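Local structure of type I site-specific restriction-modification system, R (Restriction) subunit (Vibrio vulnificus, 3H1T) at residues 37-43 with 142-146; 56-61 with 366-370; 165-169 with 224-228; 518-523 with 552-558. The protein is the putative motor-bearing restriction subunit of a type I restriction enzyme and probably binds and hydrolyses ATP while acting on DNA. All coordinates share one frame; numbering follows the deposited sequence.

Contacts 1, 2 and 4 are largely buried, whereas contact 3 is only partly so. Contact 1 is local to the N-terminal part, joining the end of helix 26-40 to the loop before helix 146-157, and mixes CH-pi packing with side-chain bonds to carbonyls. Contact 2, about 31 Å from it between centres, ties a loop of that same part to the end of helix 362-368 through backbone bonds and charge. Contact 3 lies within the chain loop closed by contact 2 and rests on small side chains with no clear bond. Contact 4, about 22 Å from contact 2 between centres, is regular parallel sheet pairing inside the second helicase-like domain.

Contact 1 of 4, residues 37-43 with 142-146; sequences KLKESGW and RFPTP
The chain leaving helix 26-40 at S41 runs beside the irregular 142-146 loop, with the CA atoms of S41 and T145 5.1 Å apart and those of W43 and P146 6.2 Å apart. A water ties the backbones together, giving a hydrogen to K37 O and taking one from F143 N. S41 OG donates to F143 O at 2.9 Å from above the carbonyl plane, while R142 NE reaches the same oxygen from the opposite face, so two donors grip it. The guanidinium of R142 is also salt-bridged to E148. W43 offers its indole N-H to a second carbonyl: NE1 lies 2.7 Å from P144 O, with the acceptor close to the ring plane. P146 makes a CH-pi contact over one indole face, CG 3.4 Å from the centroid of the six-membered ring. L38 CD2 makes another over the F143 ring, 3.7 Å from its centroid, with K37 CB at the edge. With CG beside its backbone N (chi1 -75°), the F143 ring is directed at the last turn of helix 26-40. Two neighbouring carbonyls, F143 O and P144 O, are thus met by side-chain donors just before helix 146-157, N-capped by T145.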
loop_
_atom_site.group_PDB
_atom_site.type_symbol
_atom_site.label_atom_id
_atom_site.label_comp_id
_atom_site.label_asym_id
_atom_site.label_seq_id
_atom_site.Cartn_x
_atom_site.Cartn_y
_atom_site.Cartn_z
ATOM N N LYS A 37 -16.246 -0.045 -33.960
ATOM C CA LYS A 37 -15.013 -0.711 -34.387
ATOM C C LYS A 37 -14.481 -1.644 -33.310
ATOM O O LYS A 37 -13.889 -2.681 -33.621
ATOM C CB LYS A 37 -13.945 0.312 -34.798
ATOM C CG LYS A 37 -14.234 0.957 -36.151
ATOM C CD LYS A 37 -13.173 1.983 -36.546
ATOM C CE LYS A 37 -13.414 2.542 -37.942
ATOM N NZ LYS A 37 -12.320 3.457 -38.380
ATOM N N LEU A 38 -14.685 -1.295 -32.044
ATOM C CA LEU A 38 -14.214 -2.173 -30.972
ATOM C C LEU A 38 -15.043 -3.470 -30.970
ATOM O O LEU A 38 -14.500 -4.575 -30.809
ATOM C CB LEU A 38 -14.303 -1.479 -29.602
ATOM C CG LEU A 38 -13.182 -0.451 -29.317
ATOM C CD1 LEU A 38 -13.531 0.400 -28.097
ATOM C CD2 LEU A 38 -11.843 -1.168 -29.092
ATOM N N LYS A 39 -16.357 -3.336 -31.163
ATOM C CA LYS A 39 -17.245 -4.494 -31.198
ATOM C C LYS A 39 -16.956 -5.344 -32.436
ATOM O O LYS A 39 -16.936 -6.572 -32.378
ATOM C CB LYS A 39 -18.701 -4.029 -31.188
ATOM C CG LYS A 39 -19.204 -3.647 -29.810
ATOM C CD LYS A 39 -20.566 -2.972 -29.868
ATOM C CE LYS A 39 -21.008 -2.508 -28.486
ATOM N NZ LYS A 39 -22.244 -1.693 -28.580
ATOM N N GLU A 40 -16.738 -4.688 -33.561
ATOM C CA GLU A 40 -16.418 -5.398 -34.786
ATOM C C GLU A 40 -15.170 -6.272 -34.572
ATOM O O GLU A 40 -15.011 -7.305 -35.225
ATOM C CB GLU A 40 -16.168 -4.389 -35.908
ATOM C CG GLU A 40 -17.425 -3.785 -36.504
ATOM C CD GLU A 40 -17.136 -2.547 -37.326
ATOM O OE1 GLU A 40 -16.052 -2.496 -37.940
ATOM O OE2 GLU A 40 -17.991 -1.630 -37.359
ATOM N N SER A 41 -14.289 -5.866 -33.658
ATOM C CA SER A 41 -13.071 -6.632 -33.404
ATOM C C SER A 41 -13.220 -7.667 -32.293
ATOM O O SER A 41 -12.236 -8.259 -31.856
ATOM C CB SER A 41 -11.888 -5.699 -33.108
ATOM O OG SER A 41 -11.575 -4.904 -34.245
ATOM N N GLY A 42 -14.454 -7.875 -31.837
ATOM C CA GLY A 42 -14.721 -8.886 -30.828
ATOM C C GLY A 42 -14.487 -8.616 -29.365
ATOM O O GLY A 42 -14.409 -9.581 -28.598
ATOM N N TRP A 43 -14.411 -7.348 -28.965
ATOM C CA TRP A 43 -14.157 -7.010 -27.567
ATOM C C TRP A 43 -15.371 -7.082 -26.666
ATOM O O TRP A 43 -15.267 -6.857 -25.453
ATOM C CB TRP A 43 -13.506 -5.624 -27.459
ATOM C CG TRP A 43 -12.114 -5.634 -27.963
ATOM C CD1 TRP A 43 -11.695 -5.339 -29.226
ATOM C CD2 TRP A 43 -10.969 -6.103 -27.259
ATOM N NE1 TRP A 43 -10.349 -5.595 -29.353
ATOM C CE2 TRP A 43 -9.878 -6.058 -28.155
ATOM C CE3 TRP A 43 -10.749 -6.535 -25.945
ATOM C CZ2 TRP A 43 -8.595 -6.469 -27.792
ATOM C CZ3 TRP A 43 -9.474 -6.943 -25.587
ATOM C CH2 TRP A 43 -8.409 -6.892 -26.504
ATOM N N ARG A 142 -7.553 -1.371 -38.214
ATOM C CA ARG A 142 -8.592 -1.765 -37.279
ATOM C C ARG A 142 -7.982 -2.197 -35.944
ATOM O O ARG A 142 -6.777 -2.401 -35.838
ATOM C CB ARG A 142 -9.418 -2.913 -37.883
ATOM C CG ARG A 142 -8.579 -4.087 -38.387
ATOM C CD ARG A 142 -9.317 -5.403 -38.231
ATOM N NE ARG A 142 -8.804 -6.200 -37.122
ATOM C CZ ARG A 142 -7.997 -7.248 -37.261
ATOM N NH1 ARG A 142 -7.615 -7.629 -38.466
ATOM N NH2 ARG A 142 -7.566 -7.908 -36.194
ATOM N N PHE A 143 -8.826 -2.316 -34.924
ATOM C CA PHE A 143 -8.384 -2.750 -33.604
ATOM C C PHE A 143 -8.041 -4.228 -33.572
ATOM O O PHE A 143 -8.692 -5.035 -34.210
ATOM C CB PHE A 143 -9.481 -2.501 -32.569
ATOM C CG PHE A 143 -9.647 -1.071 -32.181
ATOM C CD1 PHE A 143 -8.701 -0.447 -31.364
ATOM C CD2 PHE A 143 -10.734 -0.335 -32.650
ATOM C CE1 PHE A 143 -8.822 0.893 -31.029
ATOM C CE2 PHE A 143 -10.868 1.011 -32.321
ATOM C CZ PHE A 143 -9.902 1.631 -31.509
ATOM N N PRO A 144 -6.994 -4.603 -32.822
ATOM C CA PRO A 144 -6.630 -6.014 -32.729
ATOM C C PRO A 144 -7.775 -6.718 -31.988
ATOM O O PRO A 144 -8.572 -6.077 -31.283
ATOM C CB PRO A 144 -5.355 -5.979 -31.883
ATOM C CG PRO A 144 -4.729 -4.684 -32.302
ATOM C CD PRO A 144 -5.945 -3.777 -32.194
ATOM N N THR A 145 -7.847 -8.037 -32.116
ATOM C CA THR A 145 -8.888 -8.780 -31.442
ATOM C C THR A 145 -8.352 -9.237 -30.091
ATOM O O THR A 145 -7.137 -9.283 -29.877
ATOM C CB THR A 145 -9.310 -10.007 -32.264
ATOM O OG1 THR A 145 -8.204 -10.914 -32.373
ATOM C CG2 THR A 145 -9.729 -9.600 -33.656
ATOM N N PRO A 146 -9.255 -9.565 -29.146
ATOM C CA PRO A 146 -8.803 -10.028 -27.830
ATOM C C PRO A 146 -7.770 -11.144 -27.946
ATOM O O PRO A 146 -6.764 -11.157 -27.242
ATOM C CB PRO A 146 -10.097 -10.508 -27.178
ATOM C CG PRO A 146 -11.095 -9.511 -27.679
ATOM C CD PRO A 146 -10.726 -9.416 -29.160
HETATM O O HOH W 1 -11.862 -2.276 -35.478
#

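Contact 2 of 4, residues 56-61 with 366-370; sequences FTDGRV and IDDGF
D58 sets its carboxylate obliquely against the F370 ring, OD2 3.2 Å from CE1, with the two planes 57° apart. F56 O comes to the edge of the same ring. Behind D58 the backbone turns in on the helix end: D58 N donates to D368 O at 2.8 Å, nearly in line with the carbonyl bond, and G59 N adds a weak bond to that oxygen. T57 CG2 also touches D368 O, at 3.2 Å. The carboxylate of D368 is held elsewhere, by K74, Y181 and Y360. R60 runs across D367 at about a right angle, its CG anti to the backbone N (chi1 -170°), and NE meets D367 OD1 at 3.4 Å in a weak hydrogen bond that is part of a salt bridge. Each partner has another charge to answer, D367 OD2 that of K74 and R60 NH1 that of E575. A water links V61 N to I366 O. G369 CA makes a CA-H...O contact with G59 O at 3.2 Å. G369, with positive phi, closes helix 362-368 in a Schellman motif; on this C-terminal end, just ahead of strand 374-381 of the second helicase-like sheet, packs the N-terminal part's loop between strands 49-55 and 61-64.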
loop_
_atom_site.group_PDB
_atom_site.type_symbol
_atom_site.label_atom_id
_atom_site.label_comp_id
_atom_site.label_asym_id
_atom_site.label_seq_id
_atom_site.Cartn_x
_atom_site.Cartn_y
_atom_site.Cartn_z
ATOM N N PHE A 56 -10.838 4.465 -12.065
ATOM C CA PHE A 56 -10.107 3.553 -11.202
ATOM C C PHE A 56 -9.396 4.223 -10.037
ATOM O O PHE A 56 -8.608 3.581 -9.345
ATOM C CB PHE A 56 -9.090 2.777 -12.039
ATOM C CG PHE A 56 -8.127 3.663 -12.794
ATOM C CD1 PHE A 56 -8.489 4.222 -14.015
ATOM C CD2 PHE A 56 -6.869 3.954 -12.270
ATOM C CE1 PHE A 56 -7.615 5.055 -14.701
ATOM C CE2 PHE A 56 -5.986 4.781 -12.947
ATOM C CZ PHE A 56 -6.357 5.337 -14.166
ATOM N N THR A 57 -9.657 5.509 -9.832
ATOM C CA THR A 57 -9.044 6.263 -8.741
ATOM C C THR A 57 -10.155 6.930 -7.923
ATOM O O THR A 57 -11.296 6.996 -8.377
ATOM C CB THR A 57 -8.063 7.299 -9.315
ATOM O OG1 THR A 57 -6.744 6.743 -9.314
ATOM C CG2 THR A 57 -8.089 8.589 -8.531
ATOM N N ASP A 58 -9.845 7.380 -6.709
ATOM C CA ASP A 58 -10.853 8.011 -5.862
ATOM C C ASP A 58 -10.730 9.517 -5.749
ATOM O O ASP A 58 -11.592 10.153 -5.152
ATOM C CB ASP A 58 -10.844 7.422 -4.452
ATOM C CG ASP A 58 -11.591 6.122 -4.368
ATOM O OD1 ASP A 58 -12.223 5.735 -5.382
ATOM O OD2 ASP A 58 -11.556 5.488 -3.298
ATOM N N GLY A 59 -9.675 10.091 -6.319
ATOM C CA GLY A 59 -9.519 11.534 -6.253
ATOM C C GLY A 59 -8.592 11.981 -5.138
ATOM O O GLY A 59 -8.834 11.730 -3.957
ATOM N N ARG A 60 -7.520 12.661 -5.506
ATOM C CA ARG A 60 -6.580 13.123 -4.501
ATOM C C ARG A 60 -7.254 14.069 -3.521
ATOM O O ARG A 60 -7.978 14.980 -3.922
ATOM C CB ARG A 60 -5.382 13.836 -5.144
ATOM C CG ARG A 60 -4.274 14.123 -4.152
ATOM C CD ARG A 60 -3.463 15.328 -4.571
ATOM N NE ARG A 60 -2.065 15.011 -4.836
ATOM C CZ ARG A 60 -1.115 14.956 -3.912
ATOM N NH1 ARG A 60 -1.401 15.201 -2.646
ATOM N NH2 ARG A 60 0.130 14.665 -4.259
ATOM N N VAL A 61 -7.041 13.828 -2.230
ATOM C CA VAL A 61 -7.590 14.704 -1.211
ATOM C C VAL A 61 -6.808 16.003 -1.342
ATOM O O VAL A 61 -5.588 16.027 -1.165
ATOM C CB VAL A 61 -7.392 14.143 0.211
ATOM C CG1 VAL A 61 -7.592 15.267 1.235
ATOM C CG2 VAL A 61 -8.381 13.020 0.480
ATOM N N ILE A 366 -1.495 8.477 -2.258
ATOM C CA ILE A 366 -2.092 9.772 -1.954
ATOM C C ILE A 366 -2.679 10.376 -3.220
ATOM O O ILE A 366 -3.780 10.913 -3.209
ATOM C CB ILE A 366 -1.078 10.816 -1.401
ATOM C CG1 ILE A 366 -0.474 10.346 -0.078
ATOM C CG2 ILE A 366 -1.799 12.140 -1.152
ATOM C CD1 ILE A 366 0.659 11.226 0.389
ATOM N N ASP A 367 -1.945 10.280 -4.321
ATOM C CA ASP A 367 -2.448 10.837 -5.558
ATOM C C ASP A 367 -3.706 10.145 -6.064
ATOM O O ASP A 367 -4.508 10.761 -6.753
ATOM C CB ASP A 367 -1.394 10.806 -6.660
ATOM C CG ASP A 367 -1.761 11.719 -7.809
ATOM O OD1 ASP A 367 -2.026 12.906 -7.524
ATOM O OD2 ASP A 367 -1.794 11.270 -8.976
ATOM N N ASP A 368 -3.887 8.876 -5.719
ATOM C CA ASP A 368 -5.061 8.152 -6.180
ATOM C C ASP A 368 -6.242 8.303 -5.229
ATOM O O ASP A 368 -7.337 7.818 -5.511
ATOM C CB ASP A 368 -4.736 6.663 -6.346
ATOM C CG ASP A 368 -3.777 6.386 -7.499
ATOM O OD1 ASP A 368 -3.507 7.291 -8.312
ATOM O OD2 ASP A 368 -3.311 5.239 -7.594
ATOM N N GLY A 369 -6.008 8.967 -4.101
ATOM C CA GLY A 369 -7.062 9.152 -3.126
ATOM C C GLY A 369 -7.278 7.921 -2.257
ATOM O O GLY A 369 -8.328 7.759 -1.647
ATOM N N PHE A 370 -6.272 7.053 -2.194
ATOM C CA PHE A 370 -6.362 5.824 -1.414
ATOM C C PHE A 370 -5.605 5.850 -0.099
ATOM O O PHE A 370 -5.783 4.972 0.739
ATOM C CB PHE A 370 -5.873 4.642 -2.251
ATOM C CG PHE A 370 -6.815 4.255 -3.350
ATOM C CD1 PHE A 370 -8.175 4.070 -3.086
ATOM C CD2 PHE A 370 -6.344 4.038 -4.645
ATOM C CE1 PHE A 370 -9.055 3.673 -4.101
ATOM C CE2 PHE A 370 -7.216 3.639 -5.671
ATOM C CZ PHE A 370 -8.569 3.458 -5.398
HETATM O O HOH W 2 -5.640 11.451 -1.497
#

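Contact 3 of 4, residues 165-169 with 224-228; sequences DTLLS and SARWN
T166 and W227 cross at a slant, T166 CG2 coming to within 3.9 Å of W227 CB. The methyl stands anti to the backbone N of T166 (OG1 at chi1 -52°), which turns it to the tryptophan, and both branches of T166 lie against A225, OG1 and CG2 each 3.9 Å from its CB. The indole itself continues away from T166, with CG anti to the backbone N (chi1 160°), and settles against V194 and L195 of helix 181-195 and L222 of helix 211-224. A225 points its methyl at the end of helix 164-167 and sits between two hydroxyl-bearing residues: besides T166, S169 OG lies 3.8 Å from A225 CB. S169 OG approaches S224 OG at 3.4 Å; the S224 hydroxyl is bonded to W220 O, one helical turn back. The helix ends are further joined by K221, whose NZ bonds to both L167 O and S169 O. The contact is therefore mainly van der Waals, made by small groups and the base of the tryptophan side chain. On the 224-228 side R226 leaves the helical conformation with positive phi, a Schellman motif that ends helix 211-224 of the first helicase-like domain, and the end of the short helix 164-167 packs against it.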
loop_
_atom_site.group_PDB
_atom_site.type_symbol
_atom_site.label_atom_id
_atom_site.label_comp_id
_atom_site.label_asym_id
_atom_site.label_seq_id
_atom_site.Cartn_x
_atom_site.Cartn_y
_atom_site.Cartn_z
ATOM N N ASP A 165 -4.496 -21.417 -18.171
ATOM C CA ASP A 165 -5.651 -21.434 -17.281
ATOM C C ASP A 165 -5.317 -20.941 -15.887
ATOM O O ASP A 165 -6.217 -20.588 -15.114
ATOM C CB ASP A 165 -6.262 -22.832 -17.193
ATOM C CG ASP A 165 -6.472 -23.462 -18.559
ATOM O OD1 ASP A 165 -5.508 -24.061 -19.098
ATOM O OD2 ASP A 165 -7.603 -23.354 -19.088
ATOM N N THR A 166 -4.036 -20.929 -15.540
ATOM C CA THR A 166 -3.674 -20.426 -14.237
ATOM C C THR A 166 -3.600 -18.919 -14.399
ATOM O O THR A 166 -4.126 -18.171 -13.574
ATOM C CB THR A 166 -2.330 -20.970 -13.767
ATOM O OG1 THR A 166 -2.343 -22.398 -13.864
ATOM C CG2 THR A 166 -2.098 -20.589 -12.306
ATOM N N LEU A 167 -2.989 -18.476 -15.492
ATOM C CA LEU A 167 -2.857 -17.056 -15.764
ATOM C C LEU A 167 -4.211 -16.372 -15.766
ATOM O O LEU A 167 -4.322 -15.225 -15.337
ATOM C CB LEU A 167 -2.187 -16.824 -17.117
ATOM C CG LEU A 167 -1.788 -15.362 -17.360
ATOM C CD1 LEU A 167 -0.464 -15.119 -16.669
ATOM C CD2 LEU A 167 -1.644 -15.061 -18.846
ATOM N N LEU A 168 -5.240 -17.078 -16.235
ATOM C CA LEU A 168 -6.583 -16.510 -16.305
ATOM C C LEU A 168 -7.503 -16.963 -15.181
ATOM O O LEU A 168 -8.677 -16.592 -15.158
ATOM C CB LEU A 168 -7.244 -16.840 -17.642
ATOM C CG LEU A 168 -6.545 -16.415 -18.940
ATOM C CD1 LEU A 168 -7.396 -16.839 -20.134
ATOM C CD2 LEU A 168 -6.310 -14.906 -18.950
ATOM N N SER A 169 -6.984 -17.763 -14.254
ATOM C CA SER A 169 -7.783 -18.246 -13.125
ATOM C C SER A 169 -8.472 -17.049 -12.467
ATOM O O SER A 169 -7.813 -16.098 -12.076
ATOM C CB SER A 169 -6.857 -18.971 -12.137
ATOM O OG SER A 169 -7.547 -19.421 -10.985
ATOM N N SER A 224 -6.992 -22.722 -6.840
ATOM C CA SER A 224 -8.141 -23.182 -7.589
ATOM C C SER A 224 -7.779 -23.710 -8.974
ATOM O O SER A 224 -8.506 -24.528 -9.528
ATOM C CB SER A 224 -9.163 -22.047 -7.704
ATOM O OG SER A 224 -8.532 -20.835 -8.074
ATOM N N ALA A 225 -6.658 -23.251 -9.524
ATOM C CA ALA A 225 -6.220 -23.658 -10.857
ATOM C C ALA A 225 -5.428 -24.966 -10.848
ATOM O O ALA A 225 -5.052 -25.488 -11.906
ATOM C CB ALA A 225 -5.374 -22.557 -11.473
ATOM N N ARG A 226 -5.177 -25.485 -9.652
ATOM C CA ARG A 226 -4.426 -26.722 -9.479
ATOM C C ARG A 226 -2.980 -26.555 -9.954
ATOM O O ARG A 226 -2.383 -27.494 -10.488
ATOM C CB ARG A 226 -5.072 -27.884 -10.253
ATOM C CG ARG A 226 -6.555 -28.106 -9.985
ATOM C CD ARG A 226 -6.873 -28.107 -8.495
ATOM N NE ARG A 226 -8.012 -28.969 -8.179
ATOM C CZ ARG A 226 -7.992 -30.294 -8.323
ATOM N NH1 ARG A 226 -6.895 -30.894 -8.777
ATOM N NH2 ARG A 226 -9.064 -31.019 -8.018
ATOM N N TRP A 227 -2.417 -25.361 -9.772
ATOM C CA TRP A 227 -1.031 -25.095 -10.152
ATOM C C TRP A 227 -0.096 -25.646 -9.081
ATOM O O TRP A 227 -0.459 -25.726 -7.904
ATOM C CB TRP A 227 -0.756 -23.582 -10.283
ATOM C CG TRP A 227 0.734 -23.249 -10.196
ATOM C CD1 TRP A 227 1.647 -23.284 -11.218
ATOM C CD2 TRP A 227 1.495 -23.040 -8.993
ATOM N NE1 TRP A 227 2.924 -23.126 -10.724
ATOM C CE2 TRP A 227 2.860 -22.978 -9.363
ATOM C CE3 TRP A 227 1.154 -22.909 -7.636
ATOM C CZ2 TRP A 227 3.881 -22.801 -8.430
ATOM C CZ3 TRP A 227 2.172 -22.730 -6.707
ATOM C CH2 TRP A 227 3.521 -22.679 -7.113
ATOM N N ASN A 228 1.116 -26.013 -9.478
ATOM C CA ASN A 228 2.094 -26.488 -8.518
ATOM C C ASN A 228 3.454 -26.709 -9.157
ATOM O O ASN A 228 3.583 -26.713 -10.383
ATOM C CB ASN A 228 1.609 -27.759 -7.789
ATOM C CG ASN A 228 1.521 -28.985 -8.690
ATOM O OD1 ASN A 228 1.903 -30.083 -8.279
ATOM N ND2 ASN A 228 0.990 -28.814 -9.910
#

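Contact 4 of 4, residues 518-523 with 552-558; sequences CKNVVL and FNIIDYT
Backbone bonds carry most of the pairing between strands 518-523 and 552-556, which run parallel; the axes of the two segments are 14° apart and 4.7 Å at closest approach. V521 uses both its N and its O toward strand 552-556: N donates to N553 O at 2.8 Å and O accepts from I555 N. N553 N to K519 O and L523 N to I555 O extend the pattern, and Y557 N to L523 O, 3.0 Å, carries it just past the second strand. Among the side chains, N520 and N553 run alongside each other in the same direction, and N553 ND2 donates to N520 OD1 at 2.9 Å, almost in line with the amide C=O; the amide planes differ by 36°. N520 ND2 turns to T442 on the neighbouring strand. Helix 530-537 connects the two strands in a beta-alpha-beta unit and covers one face, part of the parallel core of the RecA-like C-terminal helicase domain. Apolar packing divides between the sheet faces. V521 and L523 lie on the face of helix 530-537, where V521 CG2 meets F552 CD2 at 4.1 Å. On the other face, toward helix 422-436, V522 CG1 approaches the edge of the Y557 ring, 3.6 Å from CE2; the Y557 ring stacks on F425 and its hydroxyl bonds H428. At the strand end, D556 OD1 accepts from T558 N, an Asx turn, and also from T558 OG1 at 2.6 Å, while L523 CD1 lies 3.6 Å from D556 OD1.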
loop_
_atom_site.group_PDB
_atom_site.type_symbol
_atom_site.label_atom_id
_atom_site.label_comp_id
_atom_site.label_asym_id
_atom_site.label_seq_id
_atom_site.Cartn_x
_atom_site.Cartn_y
_atom_site.Cartn_z
ATOM N N CYS A 518 -6.704 7.856 13.233
ATOM C CA CYS A 518 -5.558 8.508 13.857
ATOM C C CYS A 518 -5.290 9.789 13.055
ATOM O O CYS A 518 -5.059 9.741 11.841
ATOM C CB CYS A 518 -4.327 7.592 13.824
ATOM S SG CYS A 518 -2.852 8.317 14.591
ATOM N N LYS A 519 -5.302 10.925 13.747
ATOM C CA LYS A 519 -5.118 12.212 13.098
ATOM C C LYS A 519 -3.793 12.915 13.377
ATOM O O LYS A 519 -3.427 13.832 12.648
ATOM C CB LYS A 519 -6.285 13.138 13.460
ATOM C CG LYS A 519 -7.650 12.636 12.981
ATOM C CD LYS A 519 -8.762 13.616 13.357
ATOM C CE LYS A 519 -10.061 13.342 12.607
ATOM N NZ LYS A 519 -10.848 14.605 12.441
ATOM N N ASN A 520 -3.087 12.505 14.430
ATOM C CA ASN A 520 -1.790 13.101 14.771
ATOM C C ASN A 520 -0.752 12.024 15.022
ATOM O O ASN A 520 -0.977 11.113 15.801
ATOM C CB ASN A 520 -1.848 13.966 16.046
ATOM C CG ASN A 520 -2.754 15.170 15.919
ATOM O OD1 ASN A 520 -2.775 15.853 14.895
ATOM N ND2 ASN A 520 -3.488 15.458 16.987
ATOM N N VAL A 521 0.391 12.136 14.365
ATOM C CA VAL A 521 1.479 11.189 14.551
ATOM C C VAL A 521 2.614 12.017 15.142
ATOM O O VAL A 521 3.142 12.917 14.488
ATOM C CB VAL A 521 1.903 10.546 13.203
ATOM C CG1 VAL A 521 3.230 9.807 13.372
ATOM C CG2 VAL A 521 0.834 9.552 12.727
ATOM N N VAL A 522 2.992 11.718 16.380
ATOM C CA VAL A 522 4.018 12.492 17.070
ATOM C C VAL A 522 5.384 11.834 17.320
ATOM O O VAL A 522 5.474 10.750 17.896
ATOM C CB VAL A 522 3.451 12.987 18.421
ATOM C CG1 VAL A 522 4.401 13.976 19.061
ATOM C CG2 VAL A 522 2.078 13.629 18.197
ATOM N N LEU A 523 6.445 12.523 16.921
ATOM C CA LEU A 523 7.812 12.021 17.072
ATOM C C LEU A 523 8.590 12.586 18.274
ATOM O O LEU A 523 8.919 13.771 18.315
ATOM C CB LEU A 523 8.605 12.319 15.795
ATOM C CG LEU A 523 8.190 11.652 14.491
ATOM C CD1 LEU A 523 9.090 12.141 13.363
ATOM C CD2 LEU A 523 8.313 10.152 14.631
ATOM N N PHE A 552 -3.685 13.945 7.842
ATOM C CA PHE A 552 -3.133 13.933 9.191
ATOM C C PHE A 552 -1.898 14.805 9.382
ATOM O O PHE A 552 -1.296 15.268 8.413
ATOM C CB PHE A 552 -2.801 12.502 9.620
ATOM C CG PHE A 552 -1.663 11.887 8.870
ATOM C CD1 PHE A 552 -1.811 11.487 7.534
ATOM C CD2 PHE A 552 -0.443 11.674 9.502
ATOM C CE1 PHE A 552 -0.754 10.878 6.846
ATOM C CE2 PHE A 552 0.618 11.068 8.824
ATOM C CZ PHE A 552 0.467 10.669 7.497
ATOM N N ASN A 553 -1.533 15.021 10.646
ATOM C CA ASN A 553 -0.375 15.828 11.026
ATOM C C ASN A 553 0.763 14.980 11.549
ATOM O O ASN A 553 0.543 13.968 12.197
ATOM C CB ASN A 553 -0.733 16.814 12.156
ATOM C CG ASN A 553 -1.891 17.690 11.829
ATOM O OD1 ASN A 553 -1.772 18.609 11.023
ATOM N ND2 ASN A 553 -3.032 17.414 12.442
ATOM N N ILE A 554 1.979 15.414 11.262
ATOM C CA ILE A 554 3.167 14.766 11.775
ATOM C C ILE A 554 3.897 15.859 12.544
ATOM O O ILE A 554 4.489 16.756 11.944
ATOM C CB ILE A 554 4.080 14.248 10.660
ATOM C CG1 ILE A 554 3.427 13.057 9.941
ATOM C CG2 ILE A 554 5.412 13.825 11.246
ATOM C CD1 ILE A 554 4.278 12.535 8.751
ATOM N N ILE A 555 3.786 15.825 13.867
ATOM C CA ILE A 555 4.459 16.797 14.718
ATOM C C ILE A 555 5.818 16.176 15.070
ATOM O O ILE A 555 5.886 15.107 15.682
ATOM C CB ILE A 555 3.644 17.078 16.001
ATOM C CG1 ILE A 555 2.300 17.734 15.673
ATOM C CG2 ILE A 555 4.399 18.028 16.887
ATOM C CD1 ILE A 555 1.262 16.808 15.071
ATOM N N ASP A 556 6.897 16.835 14.646
ATOM C CA ASP A 556 8.273 16.354 14.853
ATOM C C ASP A 556 9.052 17.142 15.918
ATOM O O ASP A 556 9.471 18.282 15.679
ATOM C CB ASP A 556 9.026 16.435 13.513
ATOM C CG ASP A 556 10.338 15.668 13.516
ATOM O OD1 ASP A 556 10.727 15.123 14.568
ATOM O OD2 ASP A 556 10.988 15.613 12.453
ATOM N N TYR A 557 9.272 16.523 17.077
ATOM C CA TYR A 557 9.991 17.155 18.187
ATOM C C TYR A 557 11.467 16.800 18.203
ATOM O O TYR A 557 12.226 17.336 19.012
ATOM C CB TYR A 557 9.359 16.743 19.522
ATOM C CG TYR A 557 8.017 17.394 19.772
ATOM C CD1 TYR A 557 7.928 18.762 20.037
ATOM C CD2 TYR A 557 6.833 16.651 19.720
ATOM C CE1 TYR A 557 6.704 19.374 20.237
ATOM C CE2 TYR A 557 5.591 17.262 19.915
ATOM C CZ TYR A 557 5.539 18.624 20.173
ATOM O OH TYR A 557 4.333 19.233 20.377
ATOM N N THR A 558 11.874 15.890 17.324
ATOM C CA THR A 558 13.271 15.498 17.255
ATOM C C THR A 558 14.071 16.628 16.609
ATOM O O THR A 558 15.262 16.793 16.874
ATOM C CB THR A 558 13.458 14.208 16.407
ATOM O OG1 THR A 558 13.234 14.502 15.022
ATOM C CG2 THR A 558 12.468 13.144 16.841
#